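Local coordinates for beta-phosphoglucomutase (Clostridium difficile, PDB 4GIB), which probably interconverts beta-D-glucose 1-phosphate and beta-D-glucose 6-phosphate as a magnesium-dependent phosphomutase of the HAD-like superfamily, at residues F31-G35 with V36-T40; Y43-M46 with A47-L51; T61-N64 with E65-G69; G83-K86 with Y87-E91; M97-E100 with K101-Y105. All coordinates share one frame; numbering follows the deposited sequence.

All five contacts are local, each between residues a few positions apart, but they sit in very different surroundings. Contact 1 is the buried one, at the end of strand 28-31 in the Rossmann-like core, where a sodium ion, a phosphate ion and several carboxylates meet. Contacts 2 and 5 lie on two facing helices, 41-53 and 91-109, and touch through H44, W48 and L51 against K101, Y105 and M97; regular helix bonding dominates both. Contact 3, in the loop before helix 72-82, sends K68 to D34 of contact 1. Contact 4 is a surface turn about 30 Å from contact 1 between centres, where lysines pack on aromatic rings; F89 there touches M97 of contact 5.

Contact 1 of 5, residues F31-G35 with V36-T40; sequences FDLDG and VITDT. With NA (sodium ion), chain D; PO4 (phosphate ion), chain E.
L33 and D34 bond across to the residues from V36 to T40 at the start of the HAD core, in the DxD motif after strand 28-31; the wide pi-type turn that follows fits the squiggle of this superfamily. L33 O is heavily used: V36 N reaches it at 3.2 Å from above the carbonyl plane, I37 N donates to it at 2.9 Å within that plane, and T38 N adds a weak third bond. T38 O in turn takes G35 N at 2.8 Å, while T38 OG1 is satisfied by D116 O.

The D34 carboxylate is shared out atom by atom. With CG anti to the backbone N (chi1 -178°), its OD1 reaches T40 N at 3.0 Å, met from above the carboxylate plane, and also accepts from A41 N. A water donates both to D34 OD1 and to D39 OD1, bridging two like charges. D34 OD2 has its salt bridge with K68.

D34 N points almost straight (176°) at O3 of a phosphate ion, 3.1 Å away; S139 OG and A140 N also bond this ion, probably from the crystallisation liquor. Sodium, bound by D32 OD2 at 2.2 Å, D34 O at 2.5 Å, a water, E194 and D195, probably occupies a predicted magnesium site. D32 is the predicted nucleophile, D34 the predicted proton donor/acceptor. Among the apolar groups, V36 CG1 meets the F31 ring at its edge, 3.9 Å from F31 CD2.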
# COMPACT_ATOMS: atom_id res chain seq x y z
N PHE A 31 -3.71 1.24 6.91
CA PHE A 31 -3.54 0.17 5.95
C PHE A 31 -2.91 0.58 4.64
O PHE A 31 -2.98 1.75 4.25
CB PHE A 31 -4.92 -0.42 5.61
CG PHE A 31 -5.65 -1.01 6.79
CD1 PHE A 31 -6.39 -0.21 7.64
CD2 PHE A 31 -5.64 -2.38 7.01
CE1 PHE A 31 -7.08 -0.75 8.72
CE2 PHE A 31 -6.33 -2.92 8.08
CZ PHE A 31 -7.05 -2.10 8.94
N ASP A 32 -2.25 -0.37 3.97
CA ASP A 32 -1.80 -0.14 2.60
C ASP A 32 -2.95 -0.74 1.81
O ASP A 32 -3.73 -1.54 2.35
CB ASP A 32 -0.50 -0.84 2.23
CG ASP A 32 -0.09 -0.56 0.76
OD1 ASP A 32 -0.56 0.48 0.22
OD2 ASP A 32 0.65 -1.37 0.14
N LEU A 33 -3.07 -0.38 0.54
CA LEU A 33 -4.16 -0.89 -0.27
C LEU A 33 -3.83 -2.28 -0.85
O LEU A 33 -4.36 -3.30 -0.40
CB LEU A 33 -4.52 0.13 -1.36
CG LEU A 33 -5.67 -0.24 -2.31
CD1 LEU A 33 -6.99 -0.35 -1.56
CD2 LEU A 33 -5.75 0.79 -3.42
N ASP A 34 -2.94 -2.31 -1.85
CA ASP A 34 -2.53 -3.56 -2.51
C ASP A 34 -2.02 -4.65 -1.55
O ASP A 34 -1.12 -4.41 -0.76
CB ASP A 34 -1.43 -3.24 -3.53
CG ASP A 34 -0.97 -4.46 -4.30
OD1 ASP A 34 -1.74 -5.45 -4.44
OD2 ASP A 34 0.20 -4.42 -4.77
N GLY A 35 -2.60 -5.84 -1.62
CA GLY A 35 -2.16 -6.97 -0.80
C GLY A 35 -2.60 -6.97 0.66
O GLY A 35 -2.21 -7.86 1.43
N VAL A 36 -3.39 -5.98 1.05
CA VAL A 36 -3.93 -5.93 2.41
C VAL A 36 -5.44 -5.75 2.31
O VAL A 36 -6.19 -6.58 2.81
CB VAL A 36 -3.28 -4.84 3.27
CG1 VAL A 36 -3.75 -4.95 4.74
CG2 VAL A 36 -1.75 -4.95 3.21
N ILE A 37 -5.89 -4.69 1.64
CA ILE A 37 -7.33 -4.47 1.44
C ILE A 37 -7.82 -5.27 0.21
O ILE A 37 -8.86 -5.89 0.24
CB ILE A 37 -7.65 -2.98 1.23
CG1 ILE A 37 -7.17 -2.15 2.42
CG2 ILE A 37 -9.17 -2.78 1.02
CD1 ILE A 37 -7.76 -2.55 3.74
N THR A 38 -7.03 -5.25 -0.86
CA THR A 38 -7.37 -5.98 -2.07
C THR A 38 -6.12 -6.15 -2.95
O THR A 38 -5.12 -5.47 -2.75
CB THR A 38 -8.47 -5.22 -2.85
OG1 THR A 38 -9.04 -6.05 -3.85
CG2 THR A 38 -7.92 -3.93 -3.46
N ASP A 39 -6.18 -7.04 -3.93
CA ASP A 39 -5.04 -7.26 -4.82
C ASP A 39 -5.12 -6.42 -6.09
O ASP A 39 -6.01 -6.59 -6.91
CB ASP A 39 -4.94 -8.74 -5.16
CG ASP A 39 -4.70 -9.59 -3.92
OD1 ASP A 39 -3.74 -9.32 -3.17
OD2 ASP A 39 -5.48 -10.53 -3.71
N THR A 40 -4.17 -5.50 -6.23
CA THR A 40 -4.07 -4.63 -7.40
C THR A 40 -2.75 -4.81 -8.16
O THR A 40 -2.61 -4.34 -9.31
CB THR A 40 -4.12 -3.19 -6.97
OG1 THR A 40 -3.02 -2.95 -6.09
CG2 THR A 40 -5.43 -2.88 -6.24
NA NA D . 1.08 -3.52 -0.07
P PO4 E . -0.13 0.54 -3.04
O1 PO4 E . 0.64 -0.67 -2.54
O2 PO4 E . 0.17 0.78 -4.50
O3 PO4 E . -1.60 0.30 -2.89
O4 PO4 E . 0.30 1.73 -2.22
O HOH W 1 -1.77 -8.10 -4.34
O HOH W 2 2.11 -2.91 -1.87

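Contact 2 of 5, residues Y43-M46 with A47-L51; sequences YHYM and AWRKL
Y45 and R49, one turn apart on helix 41-53, make the main side-chain contact here. The backbone carries regular i to i+4 hydrogen bonds: A47 N to Y43 O, W48 N to H44 O at 2.7 Å, R49 N to Y45 O, and a weaker one from K50 N to M46 O at 3.3 Å.

Among flat groups, R49 lies across Y45, which is buried against I59 and N64. R49 CB sits over one ring face, and the bend at chi3 (62°) turns the guanidinium back so that Y45 CE2 lies over its face, the two planes 59° apart. R49 NH1 gives only a weak bond to Y45 OH at 3.4 Å, and R49 was modelled in two conformers, of which this is one, so the pairing is doubtful. A water accepts from R49 NE and donates to M46 O, 2.8 Å from each.

On the flank toward helices 72-82 and 91-109, W48 CD1 lies 3.3 Å from H44 O. W48 packs on S75, L76 and I79 and has a cation-pi contact with K101; H44 ND1 is hydrogen-bonded to K101 NZ, and its ring stacks on Y105. The chemistry thus splits the helix: R49 relies on weak, water-assisted polar contacts, whereas H44 and W48, the latter predicted to bind substrate, are held by neighbouring helices.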
# COMPACT_ATOMS: atom_id res chain seq x y z
N TYR A 43 -2.82 -6.24 -11.64
CA TYR A 43 -3.41 -5.31 -12.62
C TYR A 43 -2.39 -4.26 -13.05
O TYR A 43 -2.28 -3.96 -14.23
CB TYR A 43 -4.67 -4.63 -12.07
CG TYR A 43 -5.78 -5.59 -11.70
CD1 TYR A 43 -6.26 -6.51 -12.63
CD2 TYR A 43 -6.40 -5.53 -10.46
CE1 TYR A 43 -7.29 -7.40 -12.30
CE2 TYR A 43 -7.45 -6.41 -10.12
CZ TYR A 43 -7.88 -7.34 -11.06
OH TYR A 43 -8.90 -8.21 -10.76
N HIS A 44 -1.64 -3.71 -12.09
CA HIS A 44 -0.58 -2.75 -12.39
C HIS A 44 0.45 -3.40 -13.32
O HIS A 44 0.90 -2.79 -14.28
CB HIS A 44 0.16 -2.30 -11.13
CG HIS A 44 -0.59 -1.32 -10.29
ND1 HIS A 44 -0.72 0.00 -10.65
CD2 HIS A 44 -1.20 -1.44 -9.09
CE1 HIS A 44 -1.42 0.64 -9.73
NE2 HIS A 44 -1.71 -0.21 -8.76
N TYR A 45 0.82 -4.63 -13.00
CA TYR A 45 1.80 -5.37 -13.79
C TYR A 45 1.35 -5.60 -15.23
O TYR A 45 2.15 -5.50 -16.14
CB TYR A 45 2.14 -6.69 -13.12
CG TYR A 45 2.81 -7.66 -14.04
CD1 TYR A 45 4.15 -7.53 -14.37
CD2 TYR A 45 2.10 -8.72 -14.59
CE1 TYR A 45 4.77 -8.42 -15.24
CE2 TYR A 45 2.71 -9.62 -15.46
CZ TYR A 45 4.05 -9.47 -15.77
OH TYR A 45 4.66 -10.37 -16.64
N MET A 46 0.08 -5.94 -15.43
CA MET A 46 -0.46 -6.13 -16.77
C MET A 46 -0.40 -4.81 -17.53
O MET A 46 -0.07 -4.79 -18.73
CB MET A 46 -1.91 -6.62 -16.71
CG MET A 46 -2.04 -8.08 -16.31
SD MET A 46 -3.74 -8.66 -16.28
CE MET A 46 -4.37 -7.88 -14.82
N ALA A 47 -0.73 -3.72 -16.83
CA ALA A 47 -0.72 -2.38 -17.43
C ALA A 47 0.70 -1.91 -17.73
O ALA A 47 0.93 -1.31 -18.80
CB ALA A 47 -1.43 -1.38 -16.51
N TRP A 48 1.63 -2.14 -16.81
CA TRP A 48 3.02 -1.73 -17.03
C TRP A 48 3.66 -2.60 -18.11
O TRP A 48 4.40 -2.08 -18.98
CB TRP A 48 3.86 -1.76 -15.75
CG TRP A 48 3.67 -0.59 -14.80
CD1 TRP A 48 3.34 -0.66 -13.48
CD2 TRP A 48 3.81 0.81 -15.11
NE1 TRP A 48 3.27 0.60 -12.94
CE2 TRP A 48 3.55 1.52 -13.92
CE3 TRP A 48 4.12 1.53 -16.27
CZ2 TRP A 48 3.59 2.93 -13.85
CZ3 TRP A 48 4.16 2.92 -16.21
CH2 TRP A 48 3.89 3.61 -15.01
N ARG A 49 3.38 -3.90 -18.08
CA ARG A 49 3.95 -4.81 -19.06
C ARG A 49 3.65 -4.38 -20.50
O ARG A 49 4.52 -4.46 -21.36
CB ARG A 49 3.44 -6.22 -18.83
CG ARG A 49 4.04 -7.23 -19.74
CD ARG A 49 3.55 -8.60 -19.40
NE ARG A 49 2.10 -8.72 -19.55
CZ ARG A 49 1.42 -9.82 -19.28
NH1 ARG A 49 2.05 -10.89 -18.83
NH2 ARG A 49 0.10 -9.85 -19.45
N LYS A 50 2.43 -3.94 -20.77
CA LYS A 50 2.03 -3.51 -22.12
C LYS A 50 2.83 -2.28 -22.59
O LYS A 50 3.29 -2.22 -23.72
CB LYS A 50 0.52 -3.23 -22.16
CG LYS A 50 -0.02 -2.85 -23.53
CD LYS A 50 -1.54 -2.69 -23.50
CE LYS A 50 -2.05 -2.20 -24.85
NZ LYS A 50 -3.50 -1.90 -24.82
N LEU A 51 3.00 -1.31 -21.70
CA LEU A 51 3.76 -0.10 -22.03
C LEU A 51 5.25 -0.39 -22.12
O LEU A 51 5.93 0.18 -22.94
CB LEU A 51 3.52 0.99 -20.98
CG LEU A 51 4.08 2.37 -21.33
CD1 LEU A 51 3.23 3.04 -22.48
CD2 LEU A 51 4.08 3.24 -20.11
O HOH W 3 -0.13 -7.12 -20.22

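Contact 3 of 5, residues T61-N64 with E65-G69; sequences TKFN and ESLKG
A chi1 of 172° sends the F63 ring to the side of its own carbonyl carbon, while S66 turns its OG in between its own N and carbonyl carbon (chi1 82°); the first torsion places the ring and the second the hydroxyl, so that the two meet. S66 OG donates to F63 O at 3.0 Å, slightly tilted from the carbonyl plane, and at the same time lies 4.1 Å above one face of the F63 ring, offset toward its rim. F63 O thus takes the serine through its side chain and also through S66 N, although the position of that amide in the model is less sure.

N64 closes the next turn. L67 N donates to N64 O at 2.8 Å, coming from well above the carbonyl plane, and K68 N adds a weak bond to the same oxygen. Alongside this, one methyl, L67 CD1, touches both F63 CE2 (4.1 Å) and N64 OD1 (3.7 Å), the leucine crossing the asparagine at about a right angle. E65 is bent at chi2, and its CB lies 3.1 Å from K62 O. This short 3-10 turn at N64-S66 leads into the predicted substrate-binding segment that begins at L67.

K68 heads off from the turn toward the metal site, where K68 NZ also makes a salt bridge with D195 OD2. The loop is wedged between two helices: N64 packs on Y45 and K68 on A41 of helix 41-53, while L67 touches R78 and I79 of helix 72-82, F63 meets the ring of F82, and R78 NH1 donates to S66 O.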
# COMPACT_ATOMS: atom_id res chain seq x y z
N THR A 61 7.16 -10.98 -13.38
CA THR A 61 6.57 -10.89 -12.04
C THR A 61 7.63 -10.82 -10.91
O THR A 61 7.29 -10.55 -9.75
CB THR A 61 5.56 -12.03 -11.77
OG1 THR A 61 4.73 -11.67 -10.65
CG2 THR A 61 6.27 -13.37 -11.51
N LYS A 62 8.90 -11.05 -11.25
CA LYS A 62 9.99 -10.95 -10.29
C LYS A 62 10.48 -9.49 -10.21
O LYS A 62 10.57 -8.93 -9.11
CB LYS A 62 11.14 -11.90 -10.65
CG LYS A 62 10.74 -13.37 -10.55
CD LYS A 62 11.93 -14.31 -10.77
CE LYS A 62 11.51 -15.77 -10.63
NZ LYS A 62 12.65 -16.73 -10.75
N PHE A 63 10.79 -8.89 -11.35
CA PHE A 63 11.21 -7.48 -11.38
C PHE A 63 10.09 -6.60 -10.85
O PHE A 63 10.32 -5.75 -9.99
CB PHE A 63 11.61 -7.03 -12.78
CG PHE A 63 11.88 -5.55 -12.89
CD1 PHE A 63 13.09 -5.01 -12.46
CD2 PHE A 63 10.92 -4.69 -13.42
CE1 PHE A 63 13.33 -3.63 -12.56
CE2 PHE A 63 11.16 -3.32 -13.52
CZ PHE A 63 12.37 -2.79 -13.09
N ASN A 64 8.89 -6.81 -11.37
CA ASN A 64 7.71 -6.06 -10.95
C ASN A 64 7.58 -6.03 -9.42
O ASN A 64 6.99 -5.11 -8.87
CB ASN A 64 6.44 -6.67 -11.53
CG ASN A 64 5.19 -6.00 -11.02
OD1 ASN A 64 4.90 -4.85 -11.36
ND2 ASN A 64 4.42 -6.72 -10.20
N GLU A 65 8.15 -7.01 -8.75
CA GLU A 65 8.06 -7.06 -7.31
C GLU A 65 8.80 -5.86 -6.66
O GLU A 65 8.74 -5.71 -5.45
CB GLU A 65 8.57 -8.40 -6.79
CG GLU A 65 7.76 -8.97 -5.63
CD GLU A 65 6.36 -9.44 -6.05
OE1 GLU A 65 5.73 -8.78 -6.92
OE2 GLU A 65 5.87 -10.45 -5.50
N SER A 66 9.47 -5.03 -7.49
CA SER A 66 10.15 -3.78 -7.05
C SER A 66 9.42 -2.53 -7.62
O SER A 66 9.95 -1.41 -7.61
CB SER A 66 11.57 -3.72 -7.56
OG SER A 66 11.59 -3.26 -8.90
N LEU A 67 8.25 -2.75 -8.19
CA LEU A 67 7.40 -1.67 -8.66
C LEU A 67 6.19 -1.64 -7.74
O LEU A 67 5.45 -0.66 -7.70
CB LEU A 67 6.95 -1.90 -10.10
CG LEU A 67 8.02 -1.99 -11.17
CD1 LEU A 67 7.35 -2.37 -12.48
CD2 LEU A 67 8.78 -0.69 -11.27
N LYS A 68 6.01 -2.73 -7.00
CA LYS A 68 4.91 -2.91 -6.08
C LYS A 68 4.89 -1.84 -5.01
O LYS A 68 5.89 -1.60 -4.33
CB LYS A 68 5.02 -4.29 -5.43
CG LYS A 68 3.85 -4.67 -4.56
CD LYS A 68 4.07 -6.05 -3.95
CE LYS A 68 2.99 -6.36 -2.93
NZ LYS A 68 1.62 -6.38 -3.52
N GLY A 69 3.74 -1.19 -4.86
CA GLY A 69 3.57 -0.13 -3.88
C GLY A 69 4.34 1.14 -4.20
O GLY A 69 4.54 1.98 -3.33

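Contact 4 of 5, residues G83-K86 with Y87-E91; sequences GNKK and YSFSE. With PO4 (phosphate ion), chain G.
K86 and Y87 lie side by side and point the same way, the lysine chain fully extended along one face of the tyrosine ring. K86 CG stands 4.1 Å above the ring plane over its centre. Further out, CD makes a CH-pi contact, 4.1 Å from the ring centroid and 27° off the normal. The amine at the end of that run gives a weak bond from K86 NZ to Y87 OH at 3.3 Å, and another weak one to a phosphate ion probably taken from the crystallisation liquor.

K85 and F89 meet differently: the two side chains slant across each other, with K85 CD 3.7 Å from F89 CE1. K85 O approaches the same ring at its edge, in its plane, 3.1 Å from CD1. Because K85 CG sits between the backbone N and the carbonyl carbon (chi1 55°) and the chain bends again at chi3, the amine leads away from the phenyl group to V55 O.

These residues form the turn joining helix 72-82 to helix 91-109. N84, with positive phi, is the C-prime residue of a Schellman motif closing the first helix, and S90 is the N-cap of the second, its OG taking the amide of E93. Between the two caps, S88 N donates to K85 O at 3.3 Å from far above the carbonyl plane. A water bridges the turn, accepting from Y87 N and donating weakly to N84 O, while F89 packs its ring on L80 and V55.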
# COMPACT_ATOMS: atom_id res chain seq x y z
N GLY A 83 16.07 -0.86 -18.51
CA GLY A 83 16.59 -0.89 -19.87
C GLY A 83 17.57 0.25 -20.16
O GLY A 83 17.79 0.60 -21.32
N ASN A 84 18.14 0.84 -19.11
CA ASN A 84 19.12 1.92 -19.25
C ASN A 84 18.64 3.12 -20.07
O ASN A 84 19.45 3.82 -20.69
CB ASN A 84 20.41 1.38 -19.88
CG ASN A 84 21.05 0.31 -19.05
OD1 ASN A 84 21.01 0.35 -17.83
ND2 ASN A 84 21.65 -0.66 -19.71
N LYS A 85 17.34 3.36 -20.05
CA LYS A 85 16.78 4.48 -20.81
C LYS A 85 15.95 5.42 -19.95
O LYS A 85 15.10 6.14 -20.46
CB LYS A 85 16.01 3.96 -22.04
CG LYS A 85 14.92 2.95 -21.73
CD LYS A 85 14.21 2.48 -22.97
CE LYS A 85 15.07 1.58 -23.82
NZ LYS A 85 14.35 1.23 -25.06
N LYS A 86 16.21 5.42 -18.64
CA LYS A 86 15.49 6.30 -17.70
C LYS A 86 15.68 7.77 -18.05
O LYS A 86 14.74 8.55 -17.93
CB LYS A 86 15.95 6.05 -16.26
CG LYS A 86 15.36 7.00 -15.22
CD LYS A 86 15.98 6.74 -13.84
CE LYS A 86 15.54 7.78 -12.80
NZ LYS A 86 16.10 7.51 -11.42
N TYR A 87 16.89 8.15 -18.48
CA TYR A 87 17.18 9.55 -18.79
C TYR A 87 17.11 9.88 -20.28
O TYR A 87 17.44 11.00 -20.69
CB TYR A 87 18.55 9.94 -18.21
CG TYR A 87 18.64 9.71 -16.70
CD1 TYR A 87 18.02 10.58 -15.81
CD2 TYR A 87 19.32 8.60 -16.18
CE1 TYR A 87 18.07 10.36 -14.43
CE2 TYR A 87 19.39 8.38 -14.80
CZ TYR A 87 18.75 9.26 -13.93
OH TYR A 87 18.81 9.05 -12.57
N SER A 88 16.63 8.94 -21.09
CA SER A 88 16.59 9.13 -22.54
C SER A 88 15.29 9.77 -23.01
O SER A 88 15.22 10.25 -24.13
CB SER A 88 16.78 7.80 -23.24
OG SER A 88 17.82 7.08 -22.61
N PHE A 89 14.27 9.76 -22.16
CA PHE A 89 12.97 10.34 -22.47
C PHE A 89 12.76 11.64 -21.72
O PHE A 89 13.22 11.78 -20.59
CB PHE A 89 11.84 9.41 -22.01
CG PHE A 89 11.85 8.06 -22.66
CD1 PHE A 89 12.64 7.05 -22.16
CD2 PHE A 89 11.03 7.80 -23.74
CE1 PHE A 89 12.64 5.80 -22.74
CE2 PHE A 89 11.01 6.56 -24.32
CZ PHE A 89 11.83 5.55 -23.83
N SER A 90 12.04 12.58 -22.33
CA SER A 90 11.68 13.83 -21.65
C SER A 90 10.56 13.47 -20.70
O SER A 90 9.90 12.45 -20.87
CB SER A 90 11.19 14.89 -22.65
OG SER A 90 10.02 14.47 -23.35
N GLU A 91 10.33 14.29 -19.69
CA GLU A 91 9.27 14.01 -18.74
C GLU A 91 7.92 14.13 -19.45
O GLU A 91 6.99 13.38 -19.13
CB GLU A 91 9.39 14.89 -17.49
CG GLU A 91 10.74 14.69 -16.73
CD GLU A 91 10.96 13.26 -16.22
OE1 GLU A 91 10.01 12.63 -15.71
OE2 GLU A 91 12.10 12.76 -16.30
P PO4 G . 14.79 10.26 -9.09
O1 PO4 G . 14.96 9.21 -8.01
O2 PO4 G . 13.75 9.79 -10.09
O3 PO4 G . 14.33 11.56 -8.48
O4 PO4 G . 16.12 10.47 -9.79
O HOH W 4 19.28 6.48 -19.37

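Contact 5 of 5, residues M97-E100 with K101-Y105; sequences MAEE and KNNYY
A98 and N102 form the tighter half of this contact, on the inward side of helix 91-109. N102 N donates to A98 O at 2.8 Å, and N102 CB lies against the same oxygen at 3.4 Å. Next to it K101 N bonds to M97 O, with K101 CB resting 3.6 Å from M97 O and A98 O. A bend at chi2 (-85°) carries the amine of K101, predicted to bind substrate, toward helix 41-53. N102 OD1 is taken by N143.

E99 and N103 make up the loose side, exposed to solvent. They lie side by side, pointing the same way, but their flat ends are turned 72° against each other and no hydrogen bond joins the side chains; E99 CG is 4.0 Å from N103 ND2. N103 is instead folded onto the backbone, its CG 3.3 Å from E99 O, while N103 backbone N donates to E99 O (178°). E100 stands apart, extended and tethered by salt bridges to K54 and R96.

Within the fold, the helix lies against two others: M97 packs on L51 and K101 on A47 of helix 41-53, while A98 touches R72 and M73 and M97 also meets L76, all of helix 72-82.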
# COMPACT_ATOMS: atom_id res chain seq x y z
N MET A 97 3.33 8.46 -21.63
CA MET A 97 3.41 7.02 -21.41
C MET A 97 2.66 6.61 -20.16
O MET A 97 1.96 5.59 -20.15
CB MET A 97 4.86 6.57 -21.32
CG MET A 97 5.66 6.75 -22.60
SD MET A 97 7.42 6.42 -22.32
CE MET A 97 7.34 4.77 -21.71
N ALA A 98 2.79 7.41 -19.12
CA ALA A 98 2.11 7.16 -17.85
C ALA A 98 0.59 7.21 -18.02
O ALA A 98 -0.12 6.43 -17.41
CB ALA A 98 2.57 8.18 -16.80
N GLU A 99 0.12 8.16 -18.82
CA GLU A 99 -1.30 8.34 -19.07
C GLU A 99 -1.91 7.11 -19.72
O GLU A 99 -2.97 6.64 -19.29
CB GLU A 99 -1.54 9.56 -19.95
CG GLU A 99 -3.01 9.81 -20.31
CD GLU A 99 -3.26 11.20 -20.90
OE1 GLU A 99 -2.49 12.14 -20.58
OE2 GLU A 99 -4.24 11.37 -21.66
N GLU A 100 -1.25 6.62 -20.77
CA GLU A 100 -1.72 5.46 -21.51
C GLU A 100 -1.80 4.26 -20.58
O GLU A 100 -2.76 3.50 -20.62
CB GLU A 100 -0.80 5.18 -22.71
CG GLU A 100 -1.17 3.92 -23.48
CD GLU A 100 -0.23 3.61 -24.65
OE1 GLU A 100 -0.30 2.46 -25.14
OE2 GLU A 100 0.56 4.50 -25.07
N LYS A 101 -0.80 4.11 -19.73
CA LYS A 101 -0.78 3.04 -18.77
C LYS A 101 -1.90 3.22 -17.76
O LYS A 101 -2.61 2.26 -17.44
CB LYS A 101 0.58 2.99 -18.07
CG LYS A 101 0.70 1.92 -16.96
CD LYS A 101 0.19 2.39 -15.59
CE LYS A 101 0.20 1.22 -14.61
NZ LYS A 101 -0.18 1.59 -13.23
N ASN A 102 -2.07 4.43 -17.25
CA ASN A 102 -3.12 4.69 -16.26
C ASN A 102 -4.50 4.32 -16.83
O ASN A 102 -5.25 3.58 -16.21
CB ASN A 102 -3.09 6.15 -15.80
CG ASN A 102 -3.99 6.42 -14.58
OD1 ASN A 102 -4.12 5.58 -13.69
ND2 ASN A 102 -4.55 7.62 -14.51
N ASN A 103 -4.82 4.84 -18.02
CA ASN A 103 -6.09 4.51 -18.67
C ASN A 103 -6.32 3.01 -18.74
O ASN A 103 -7.41 2.51 -18.48
CB ASN A 103 -6.16 5.10 -20.08
CG ASN A 103 -6.20 6.62 -20.09
OD1 ASN A 103 -6.55 7.26 -19.09
ND2 ASN A 103 -5.85 7.21 -21.24
N TYR A 104 -5.27 2.27 -19.08
CA TYR A 104 -5.39 0.83 -19.17
C TYR A 104 -5.58 0.21 -17.78
O TYR A 104 -6.41 -0.67 -17.62
CB TYR A 104 -4.21 0.22 -19.94
CG TYR A 104 -4.39 -1.25 -20.23
CD1 TYR A 104 -5.52 -1.71 -20.88
CD2 TYR A 104 -3.42 -2.18 -19.87
CE1 TYR A 104 -5.70 -3.05 -21.14
CE2 TYR A 104 -3.59 -3.54 -20.13
CZ TYR A 104 -4.73 -3.96 -20.77
OH TYR A 104 -4.91 -5.29 -21.05
N TYR A 105 -4.86 0.71 -16.78
CA TYR A 105 -5.00 0.22 -15.40
C TYR A 105 -6.43 0.48 -14.87
O TYR A 105 -7.07 -0.41 -14.30
CB TYR A 105 -3.94 0.84 -14.48
CG TYR A 105 -4.14 0.48 -13.02
CD1 TYR A 105 -3.85 -0.80 -12.55
CD2 TYR A 105 -4.62 1.43 -12.10
CE1 TYR A 105 -4.06 -1.14 -11.21
CE2 TYR A 105 -4.82 1.10 -10.77
CZ TYR A 105 -4.54 -0.19 -10.33
OH TYR A 105 -4.74 -0.53 -9.01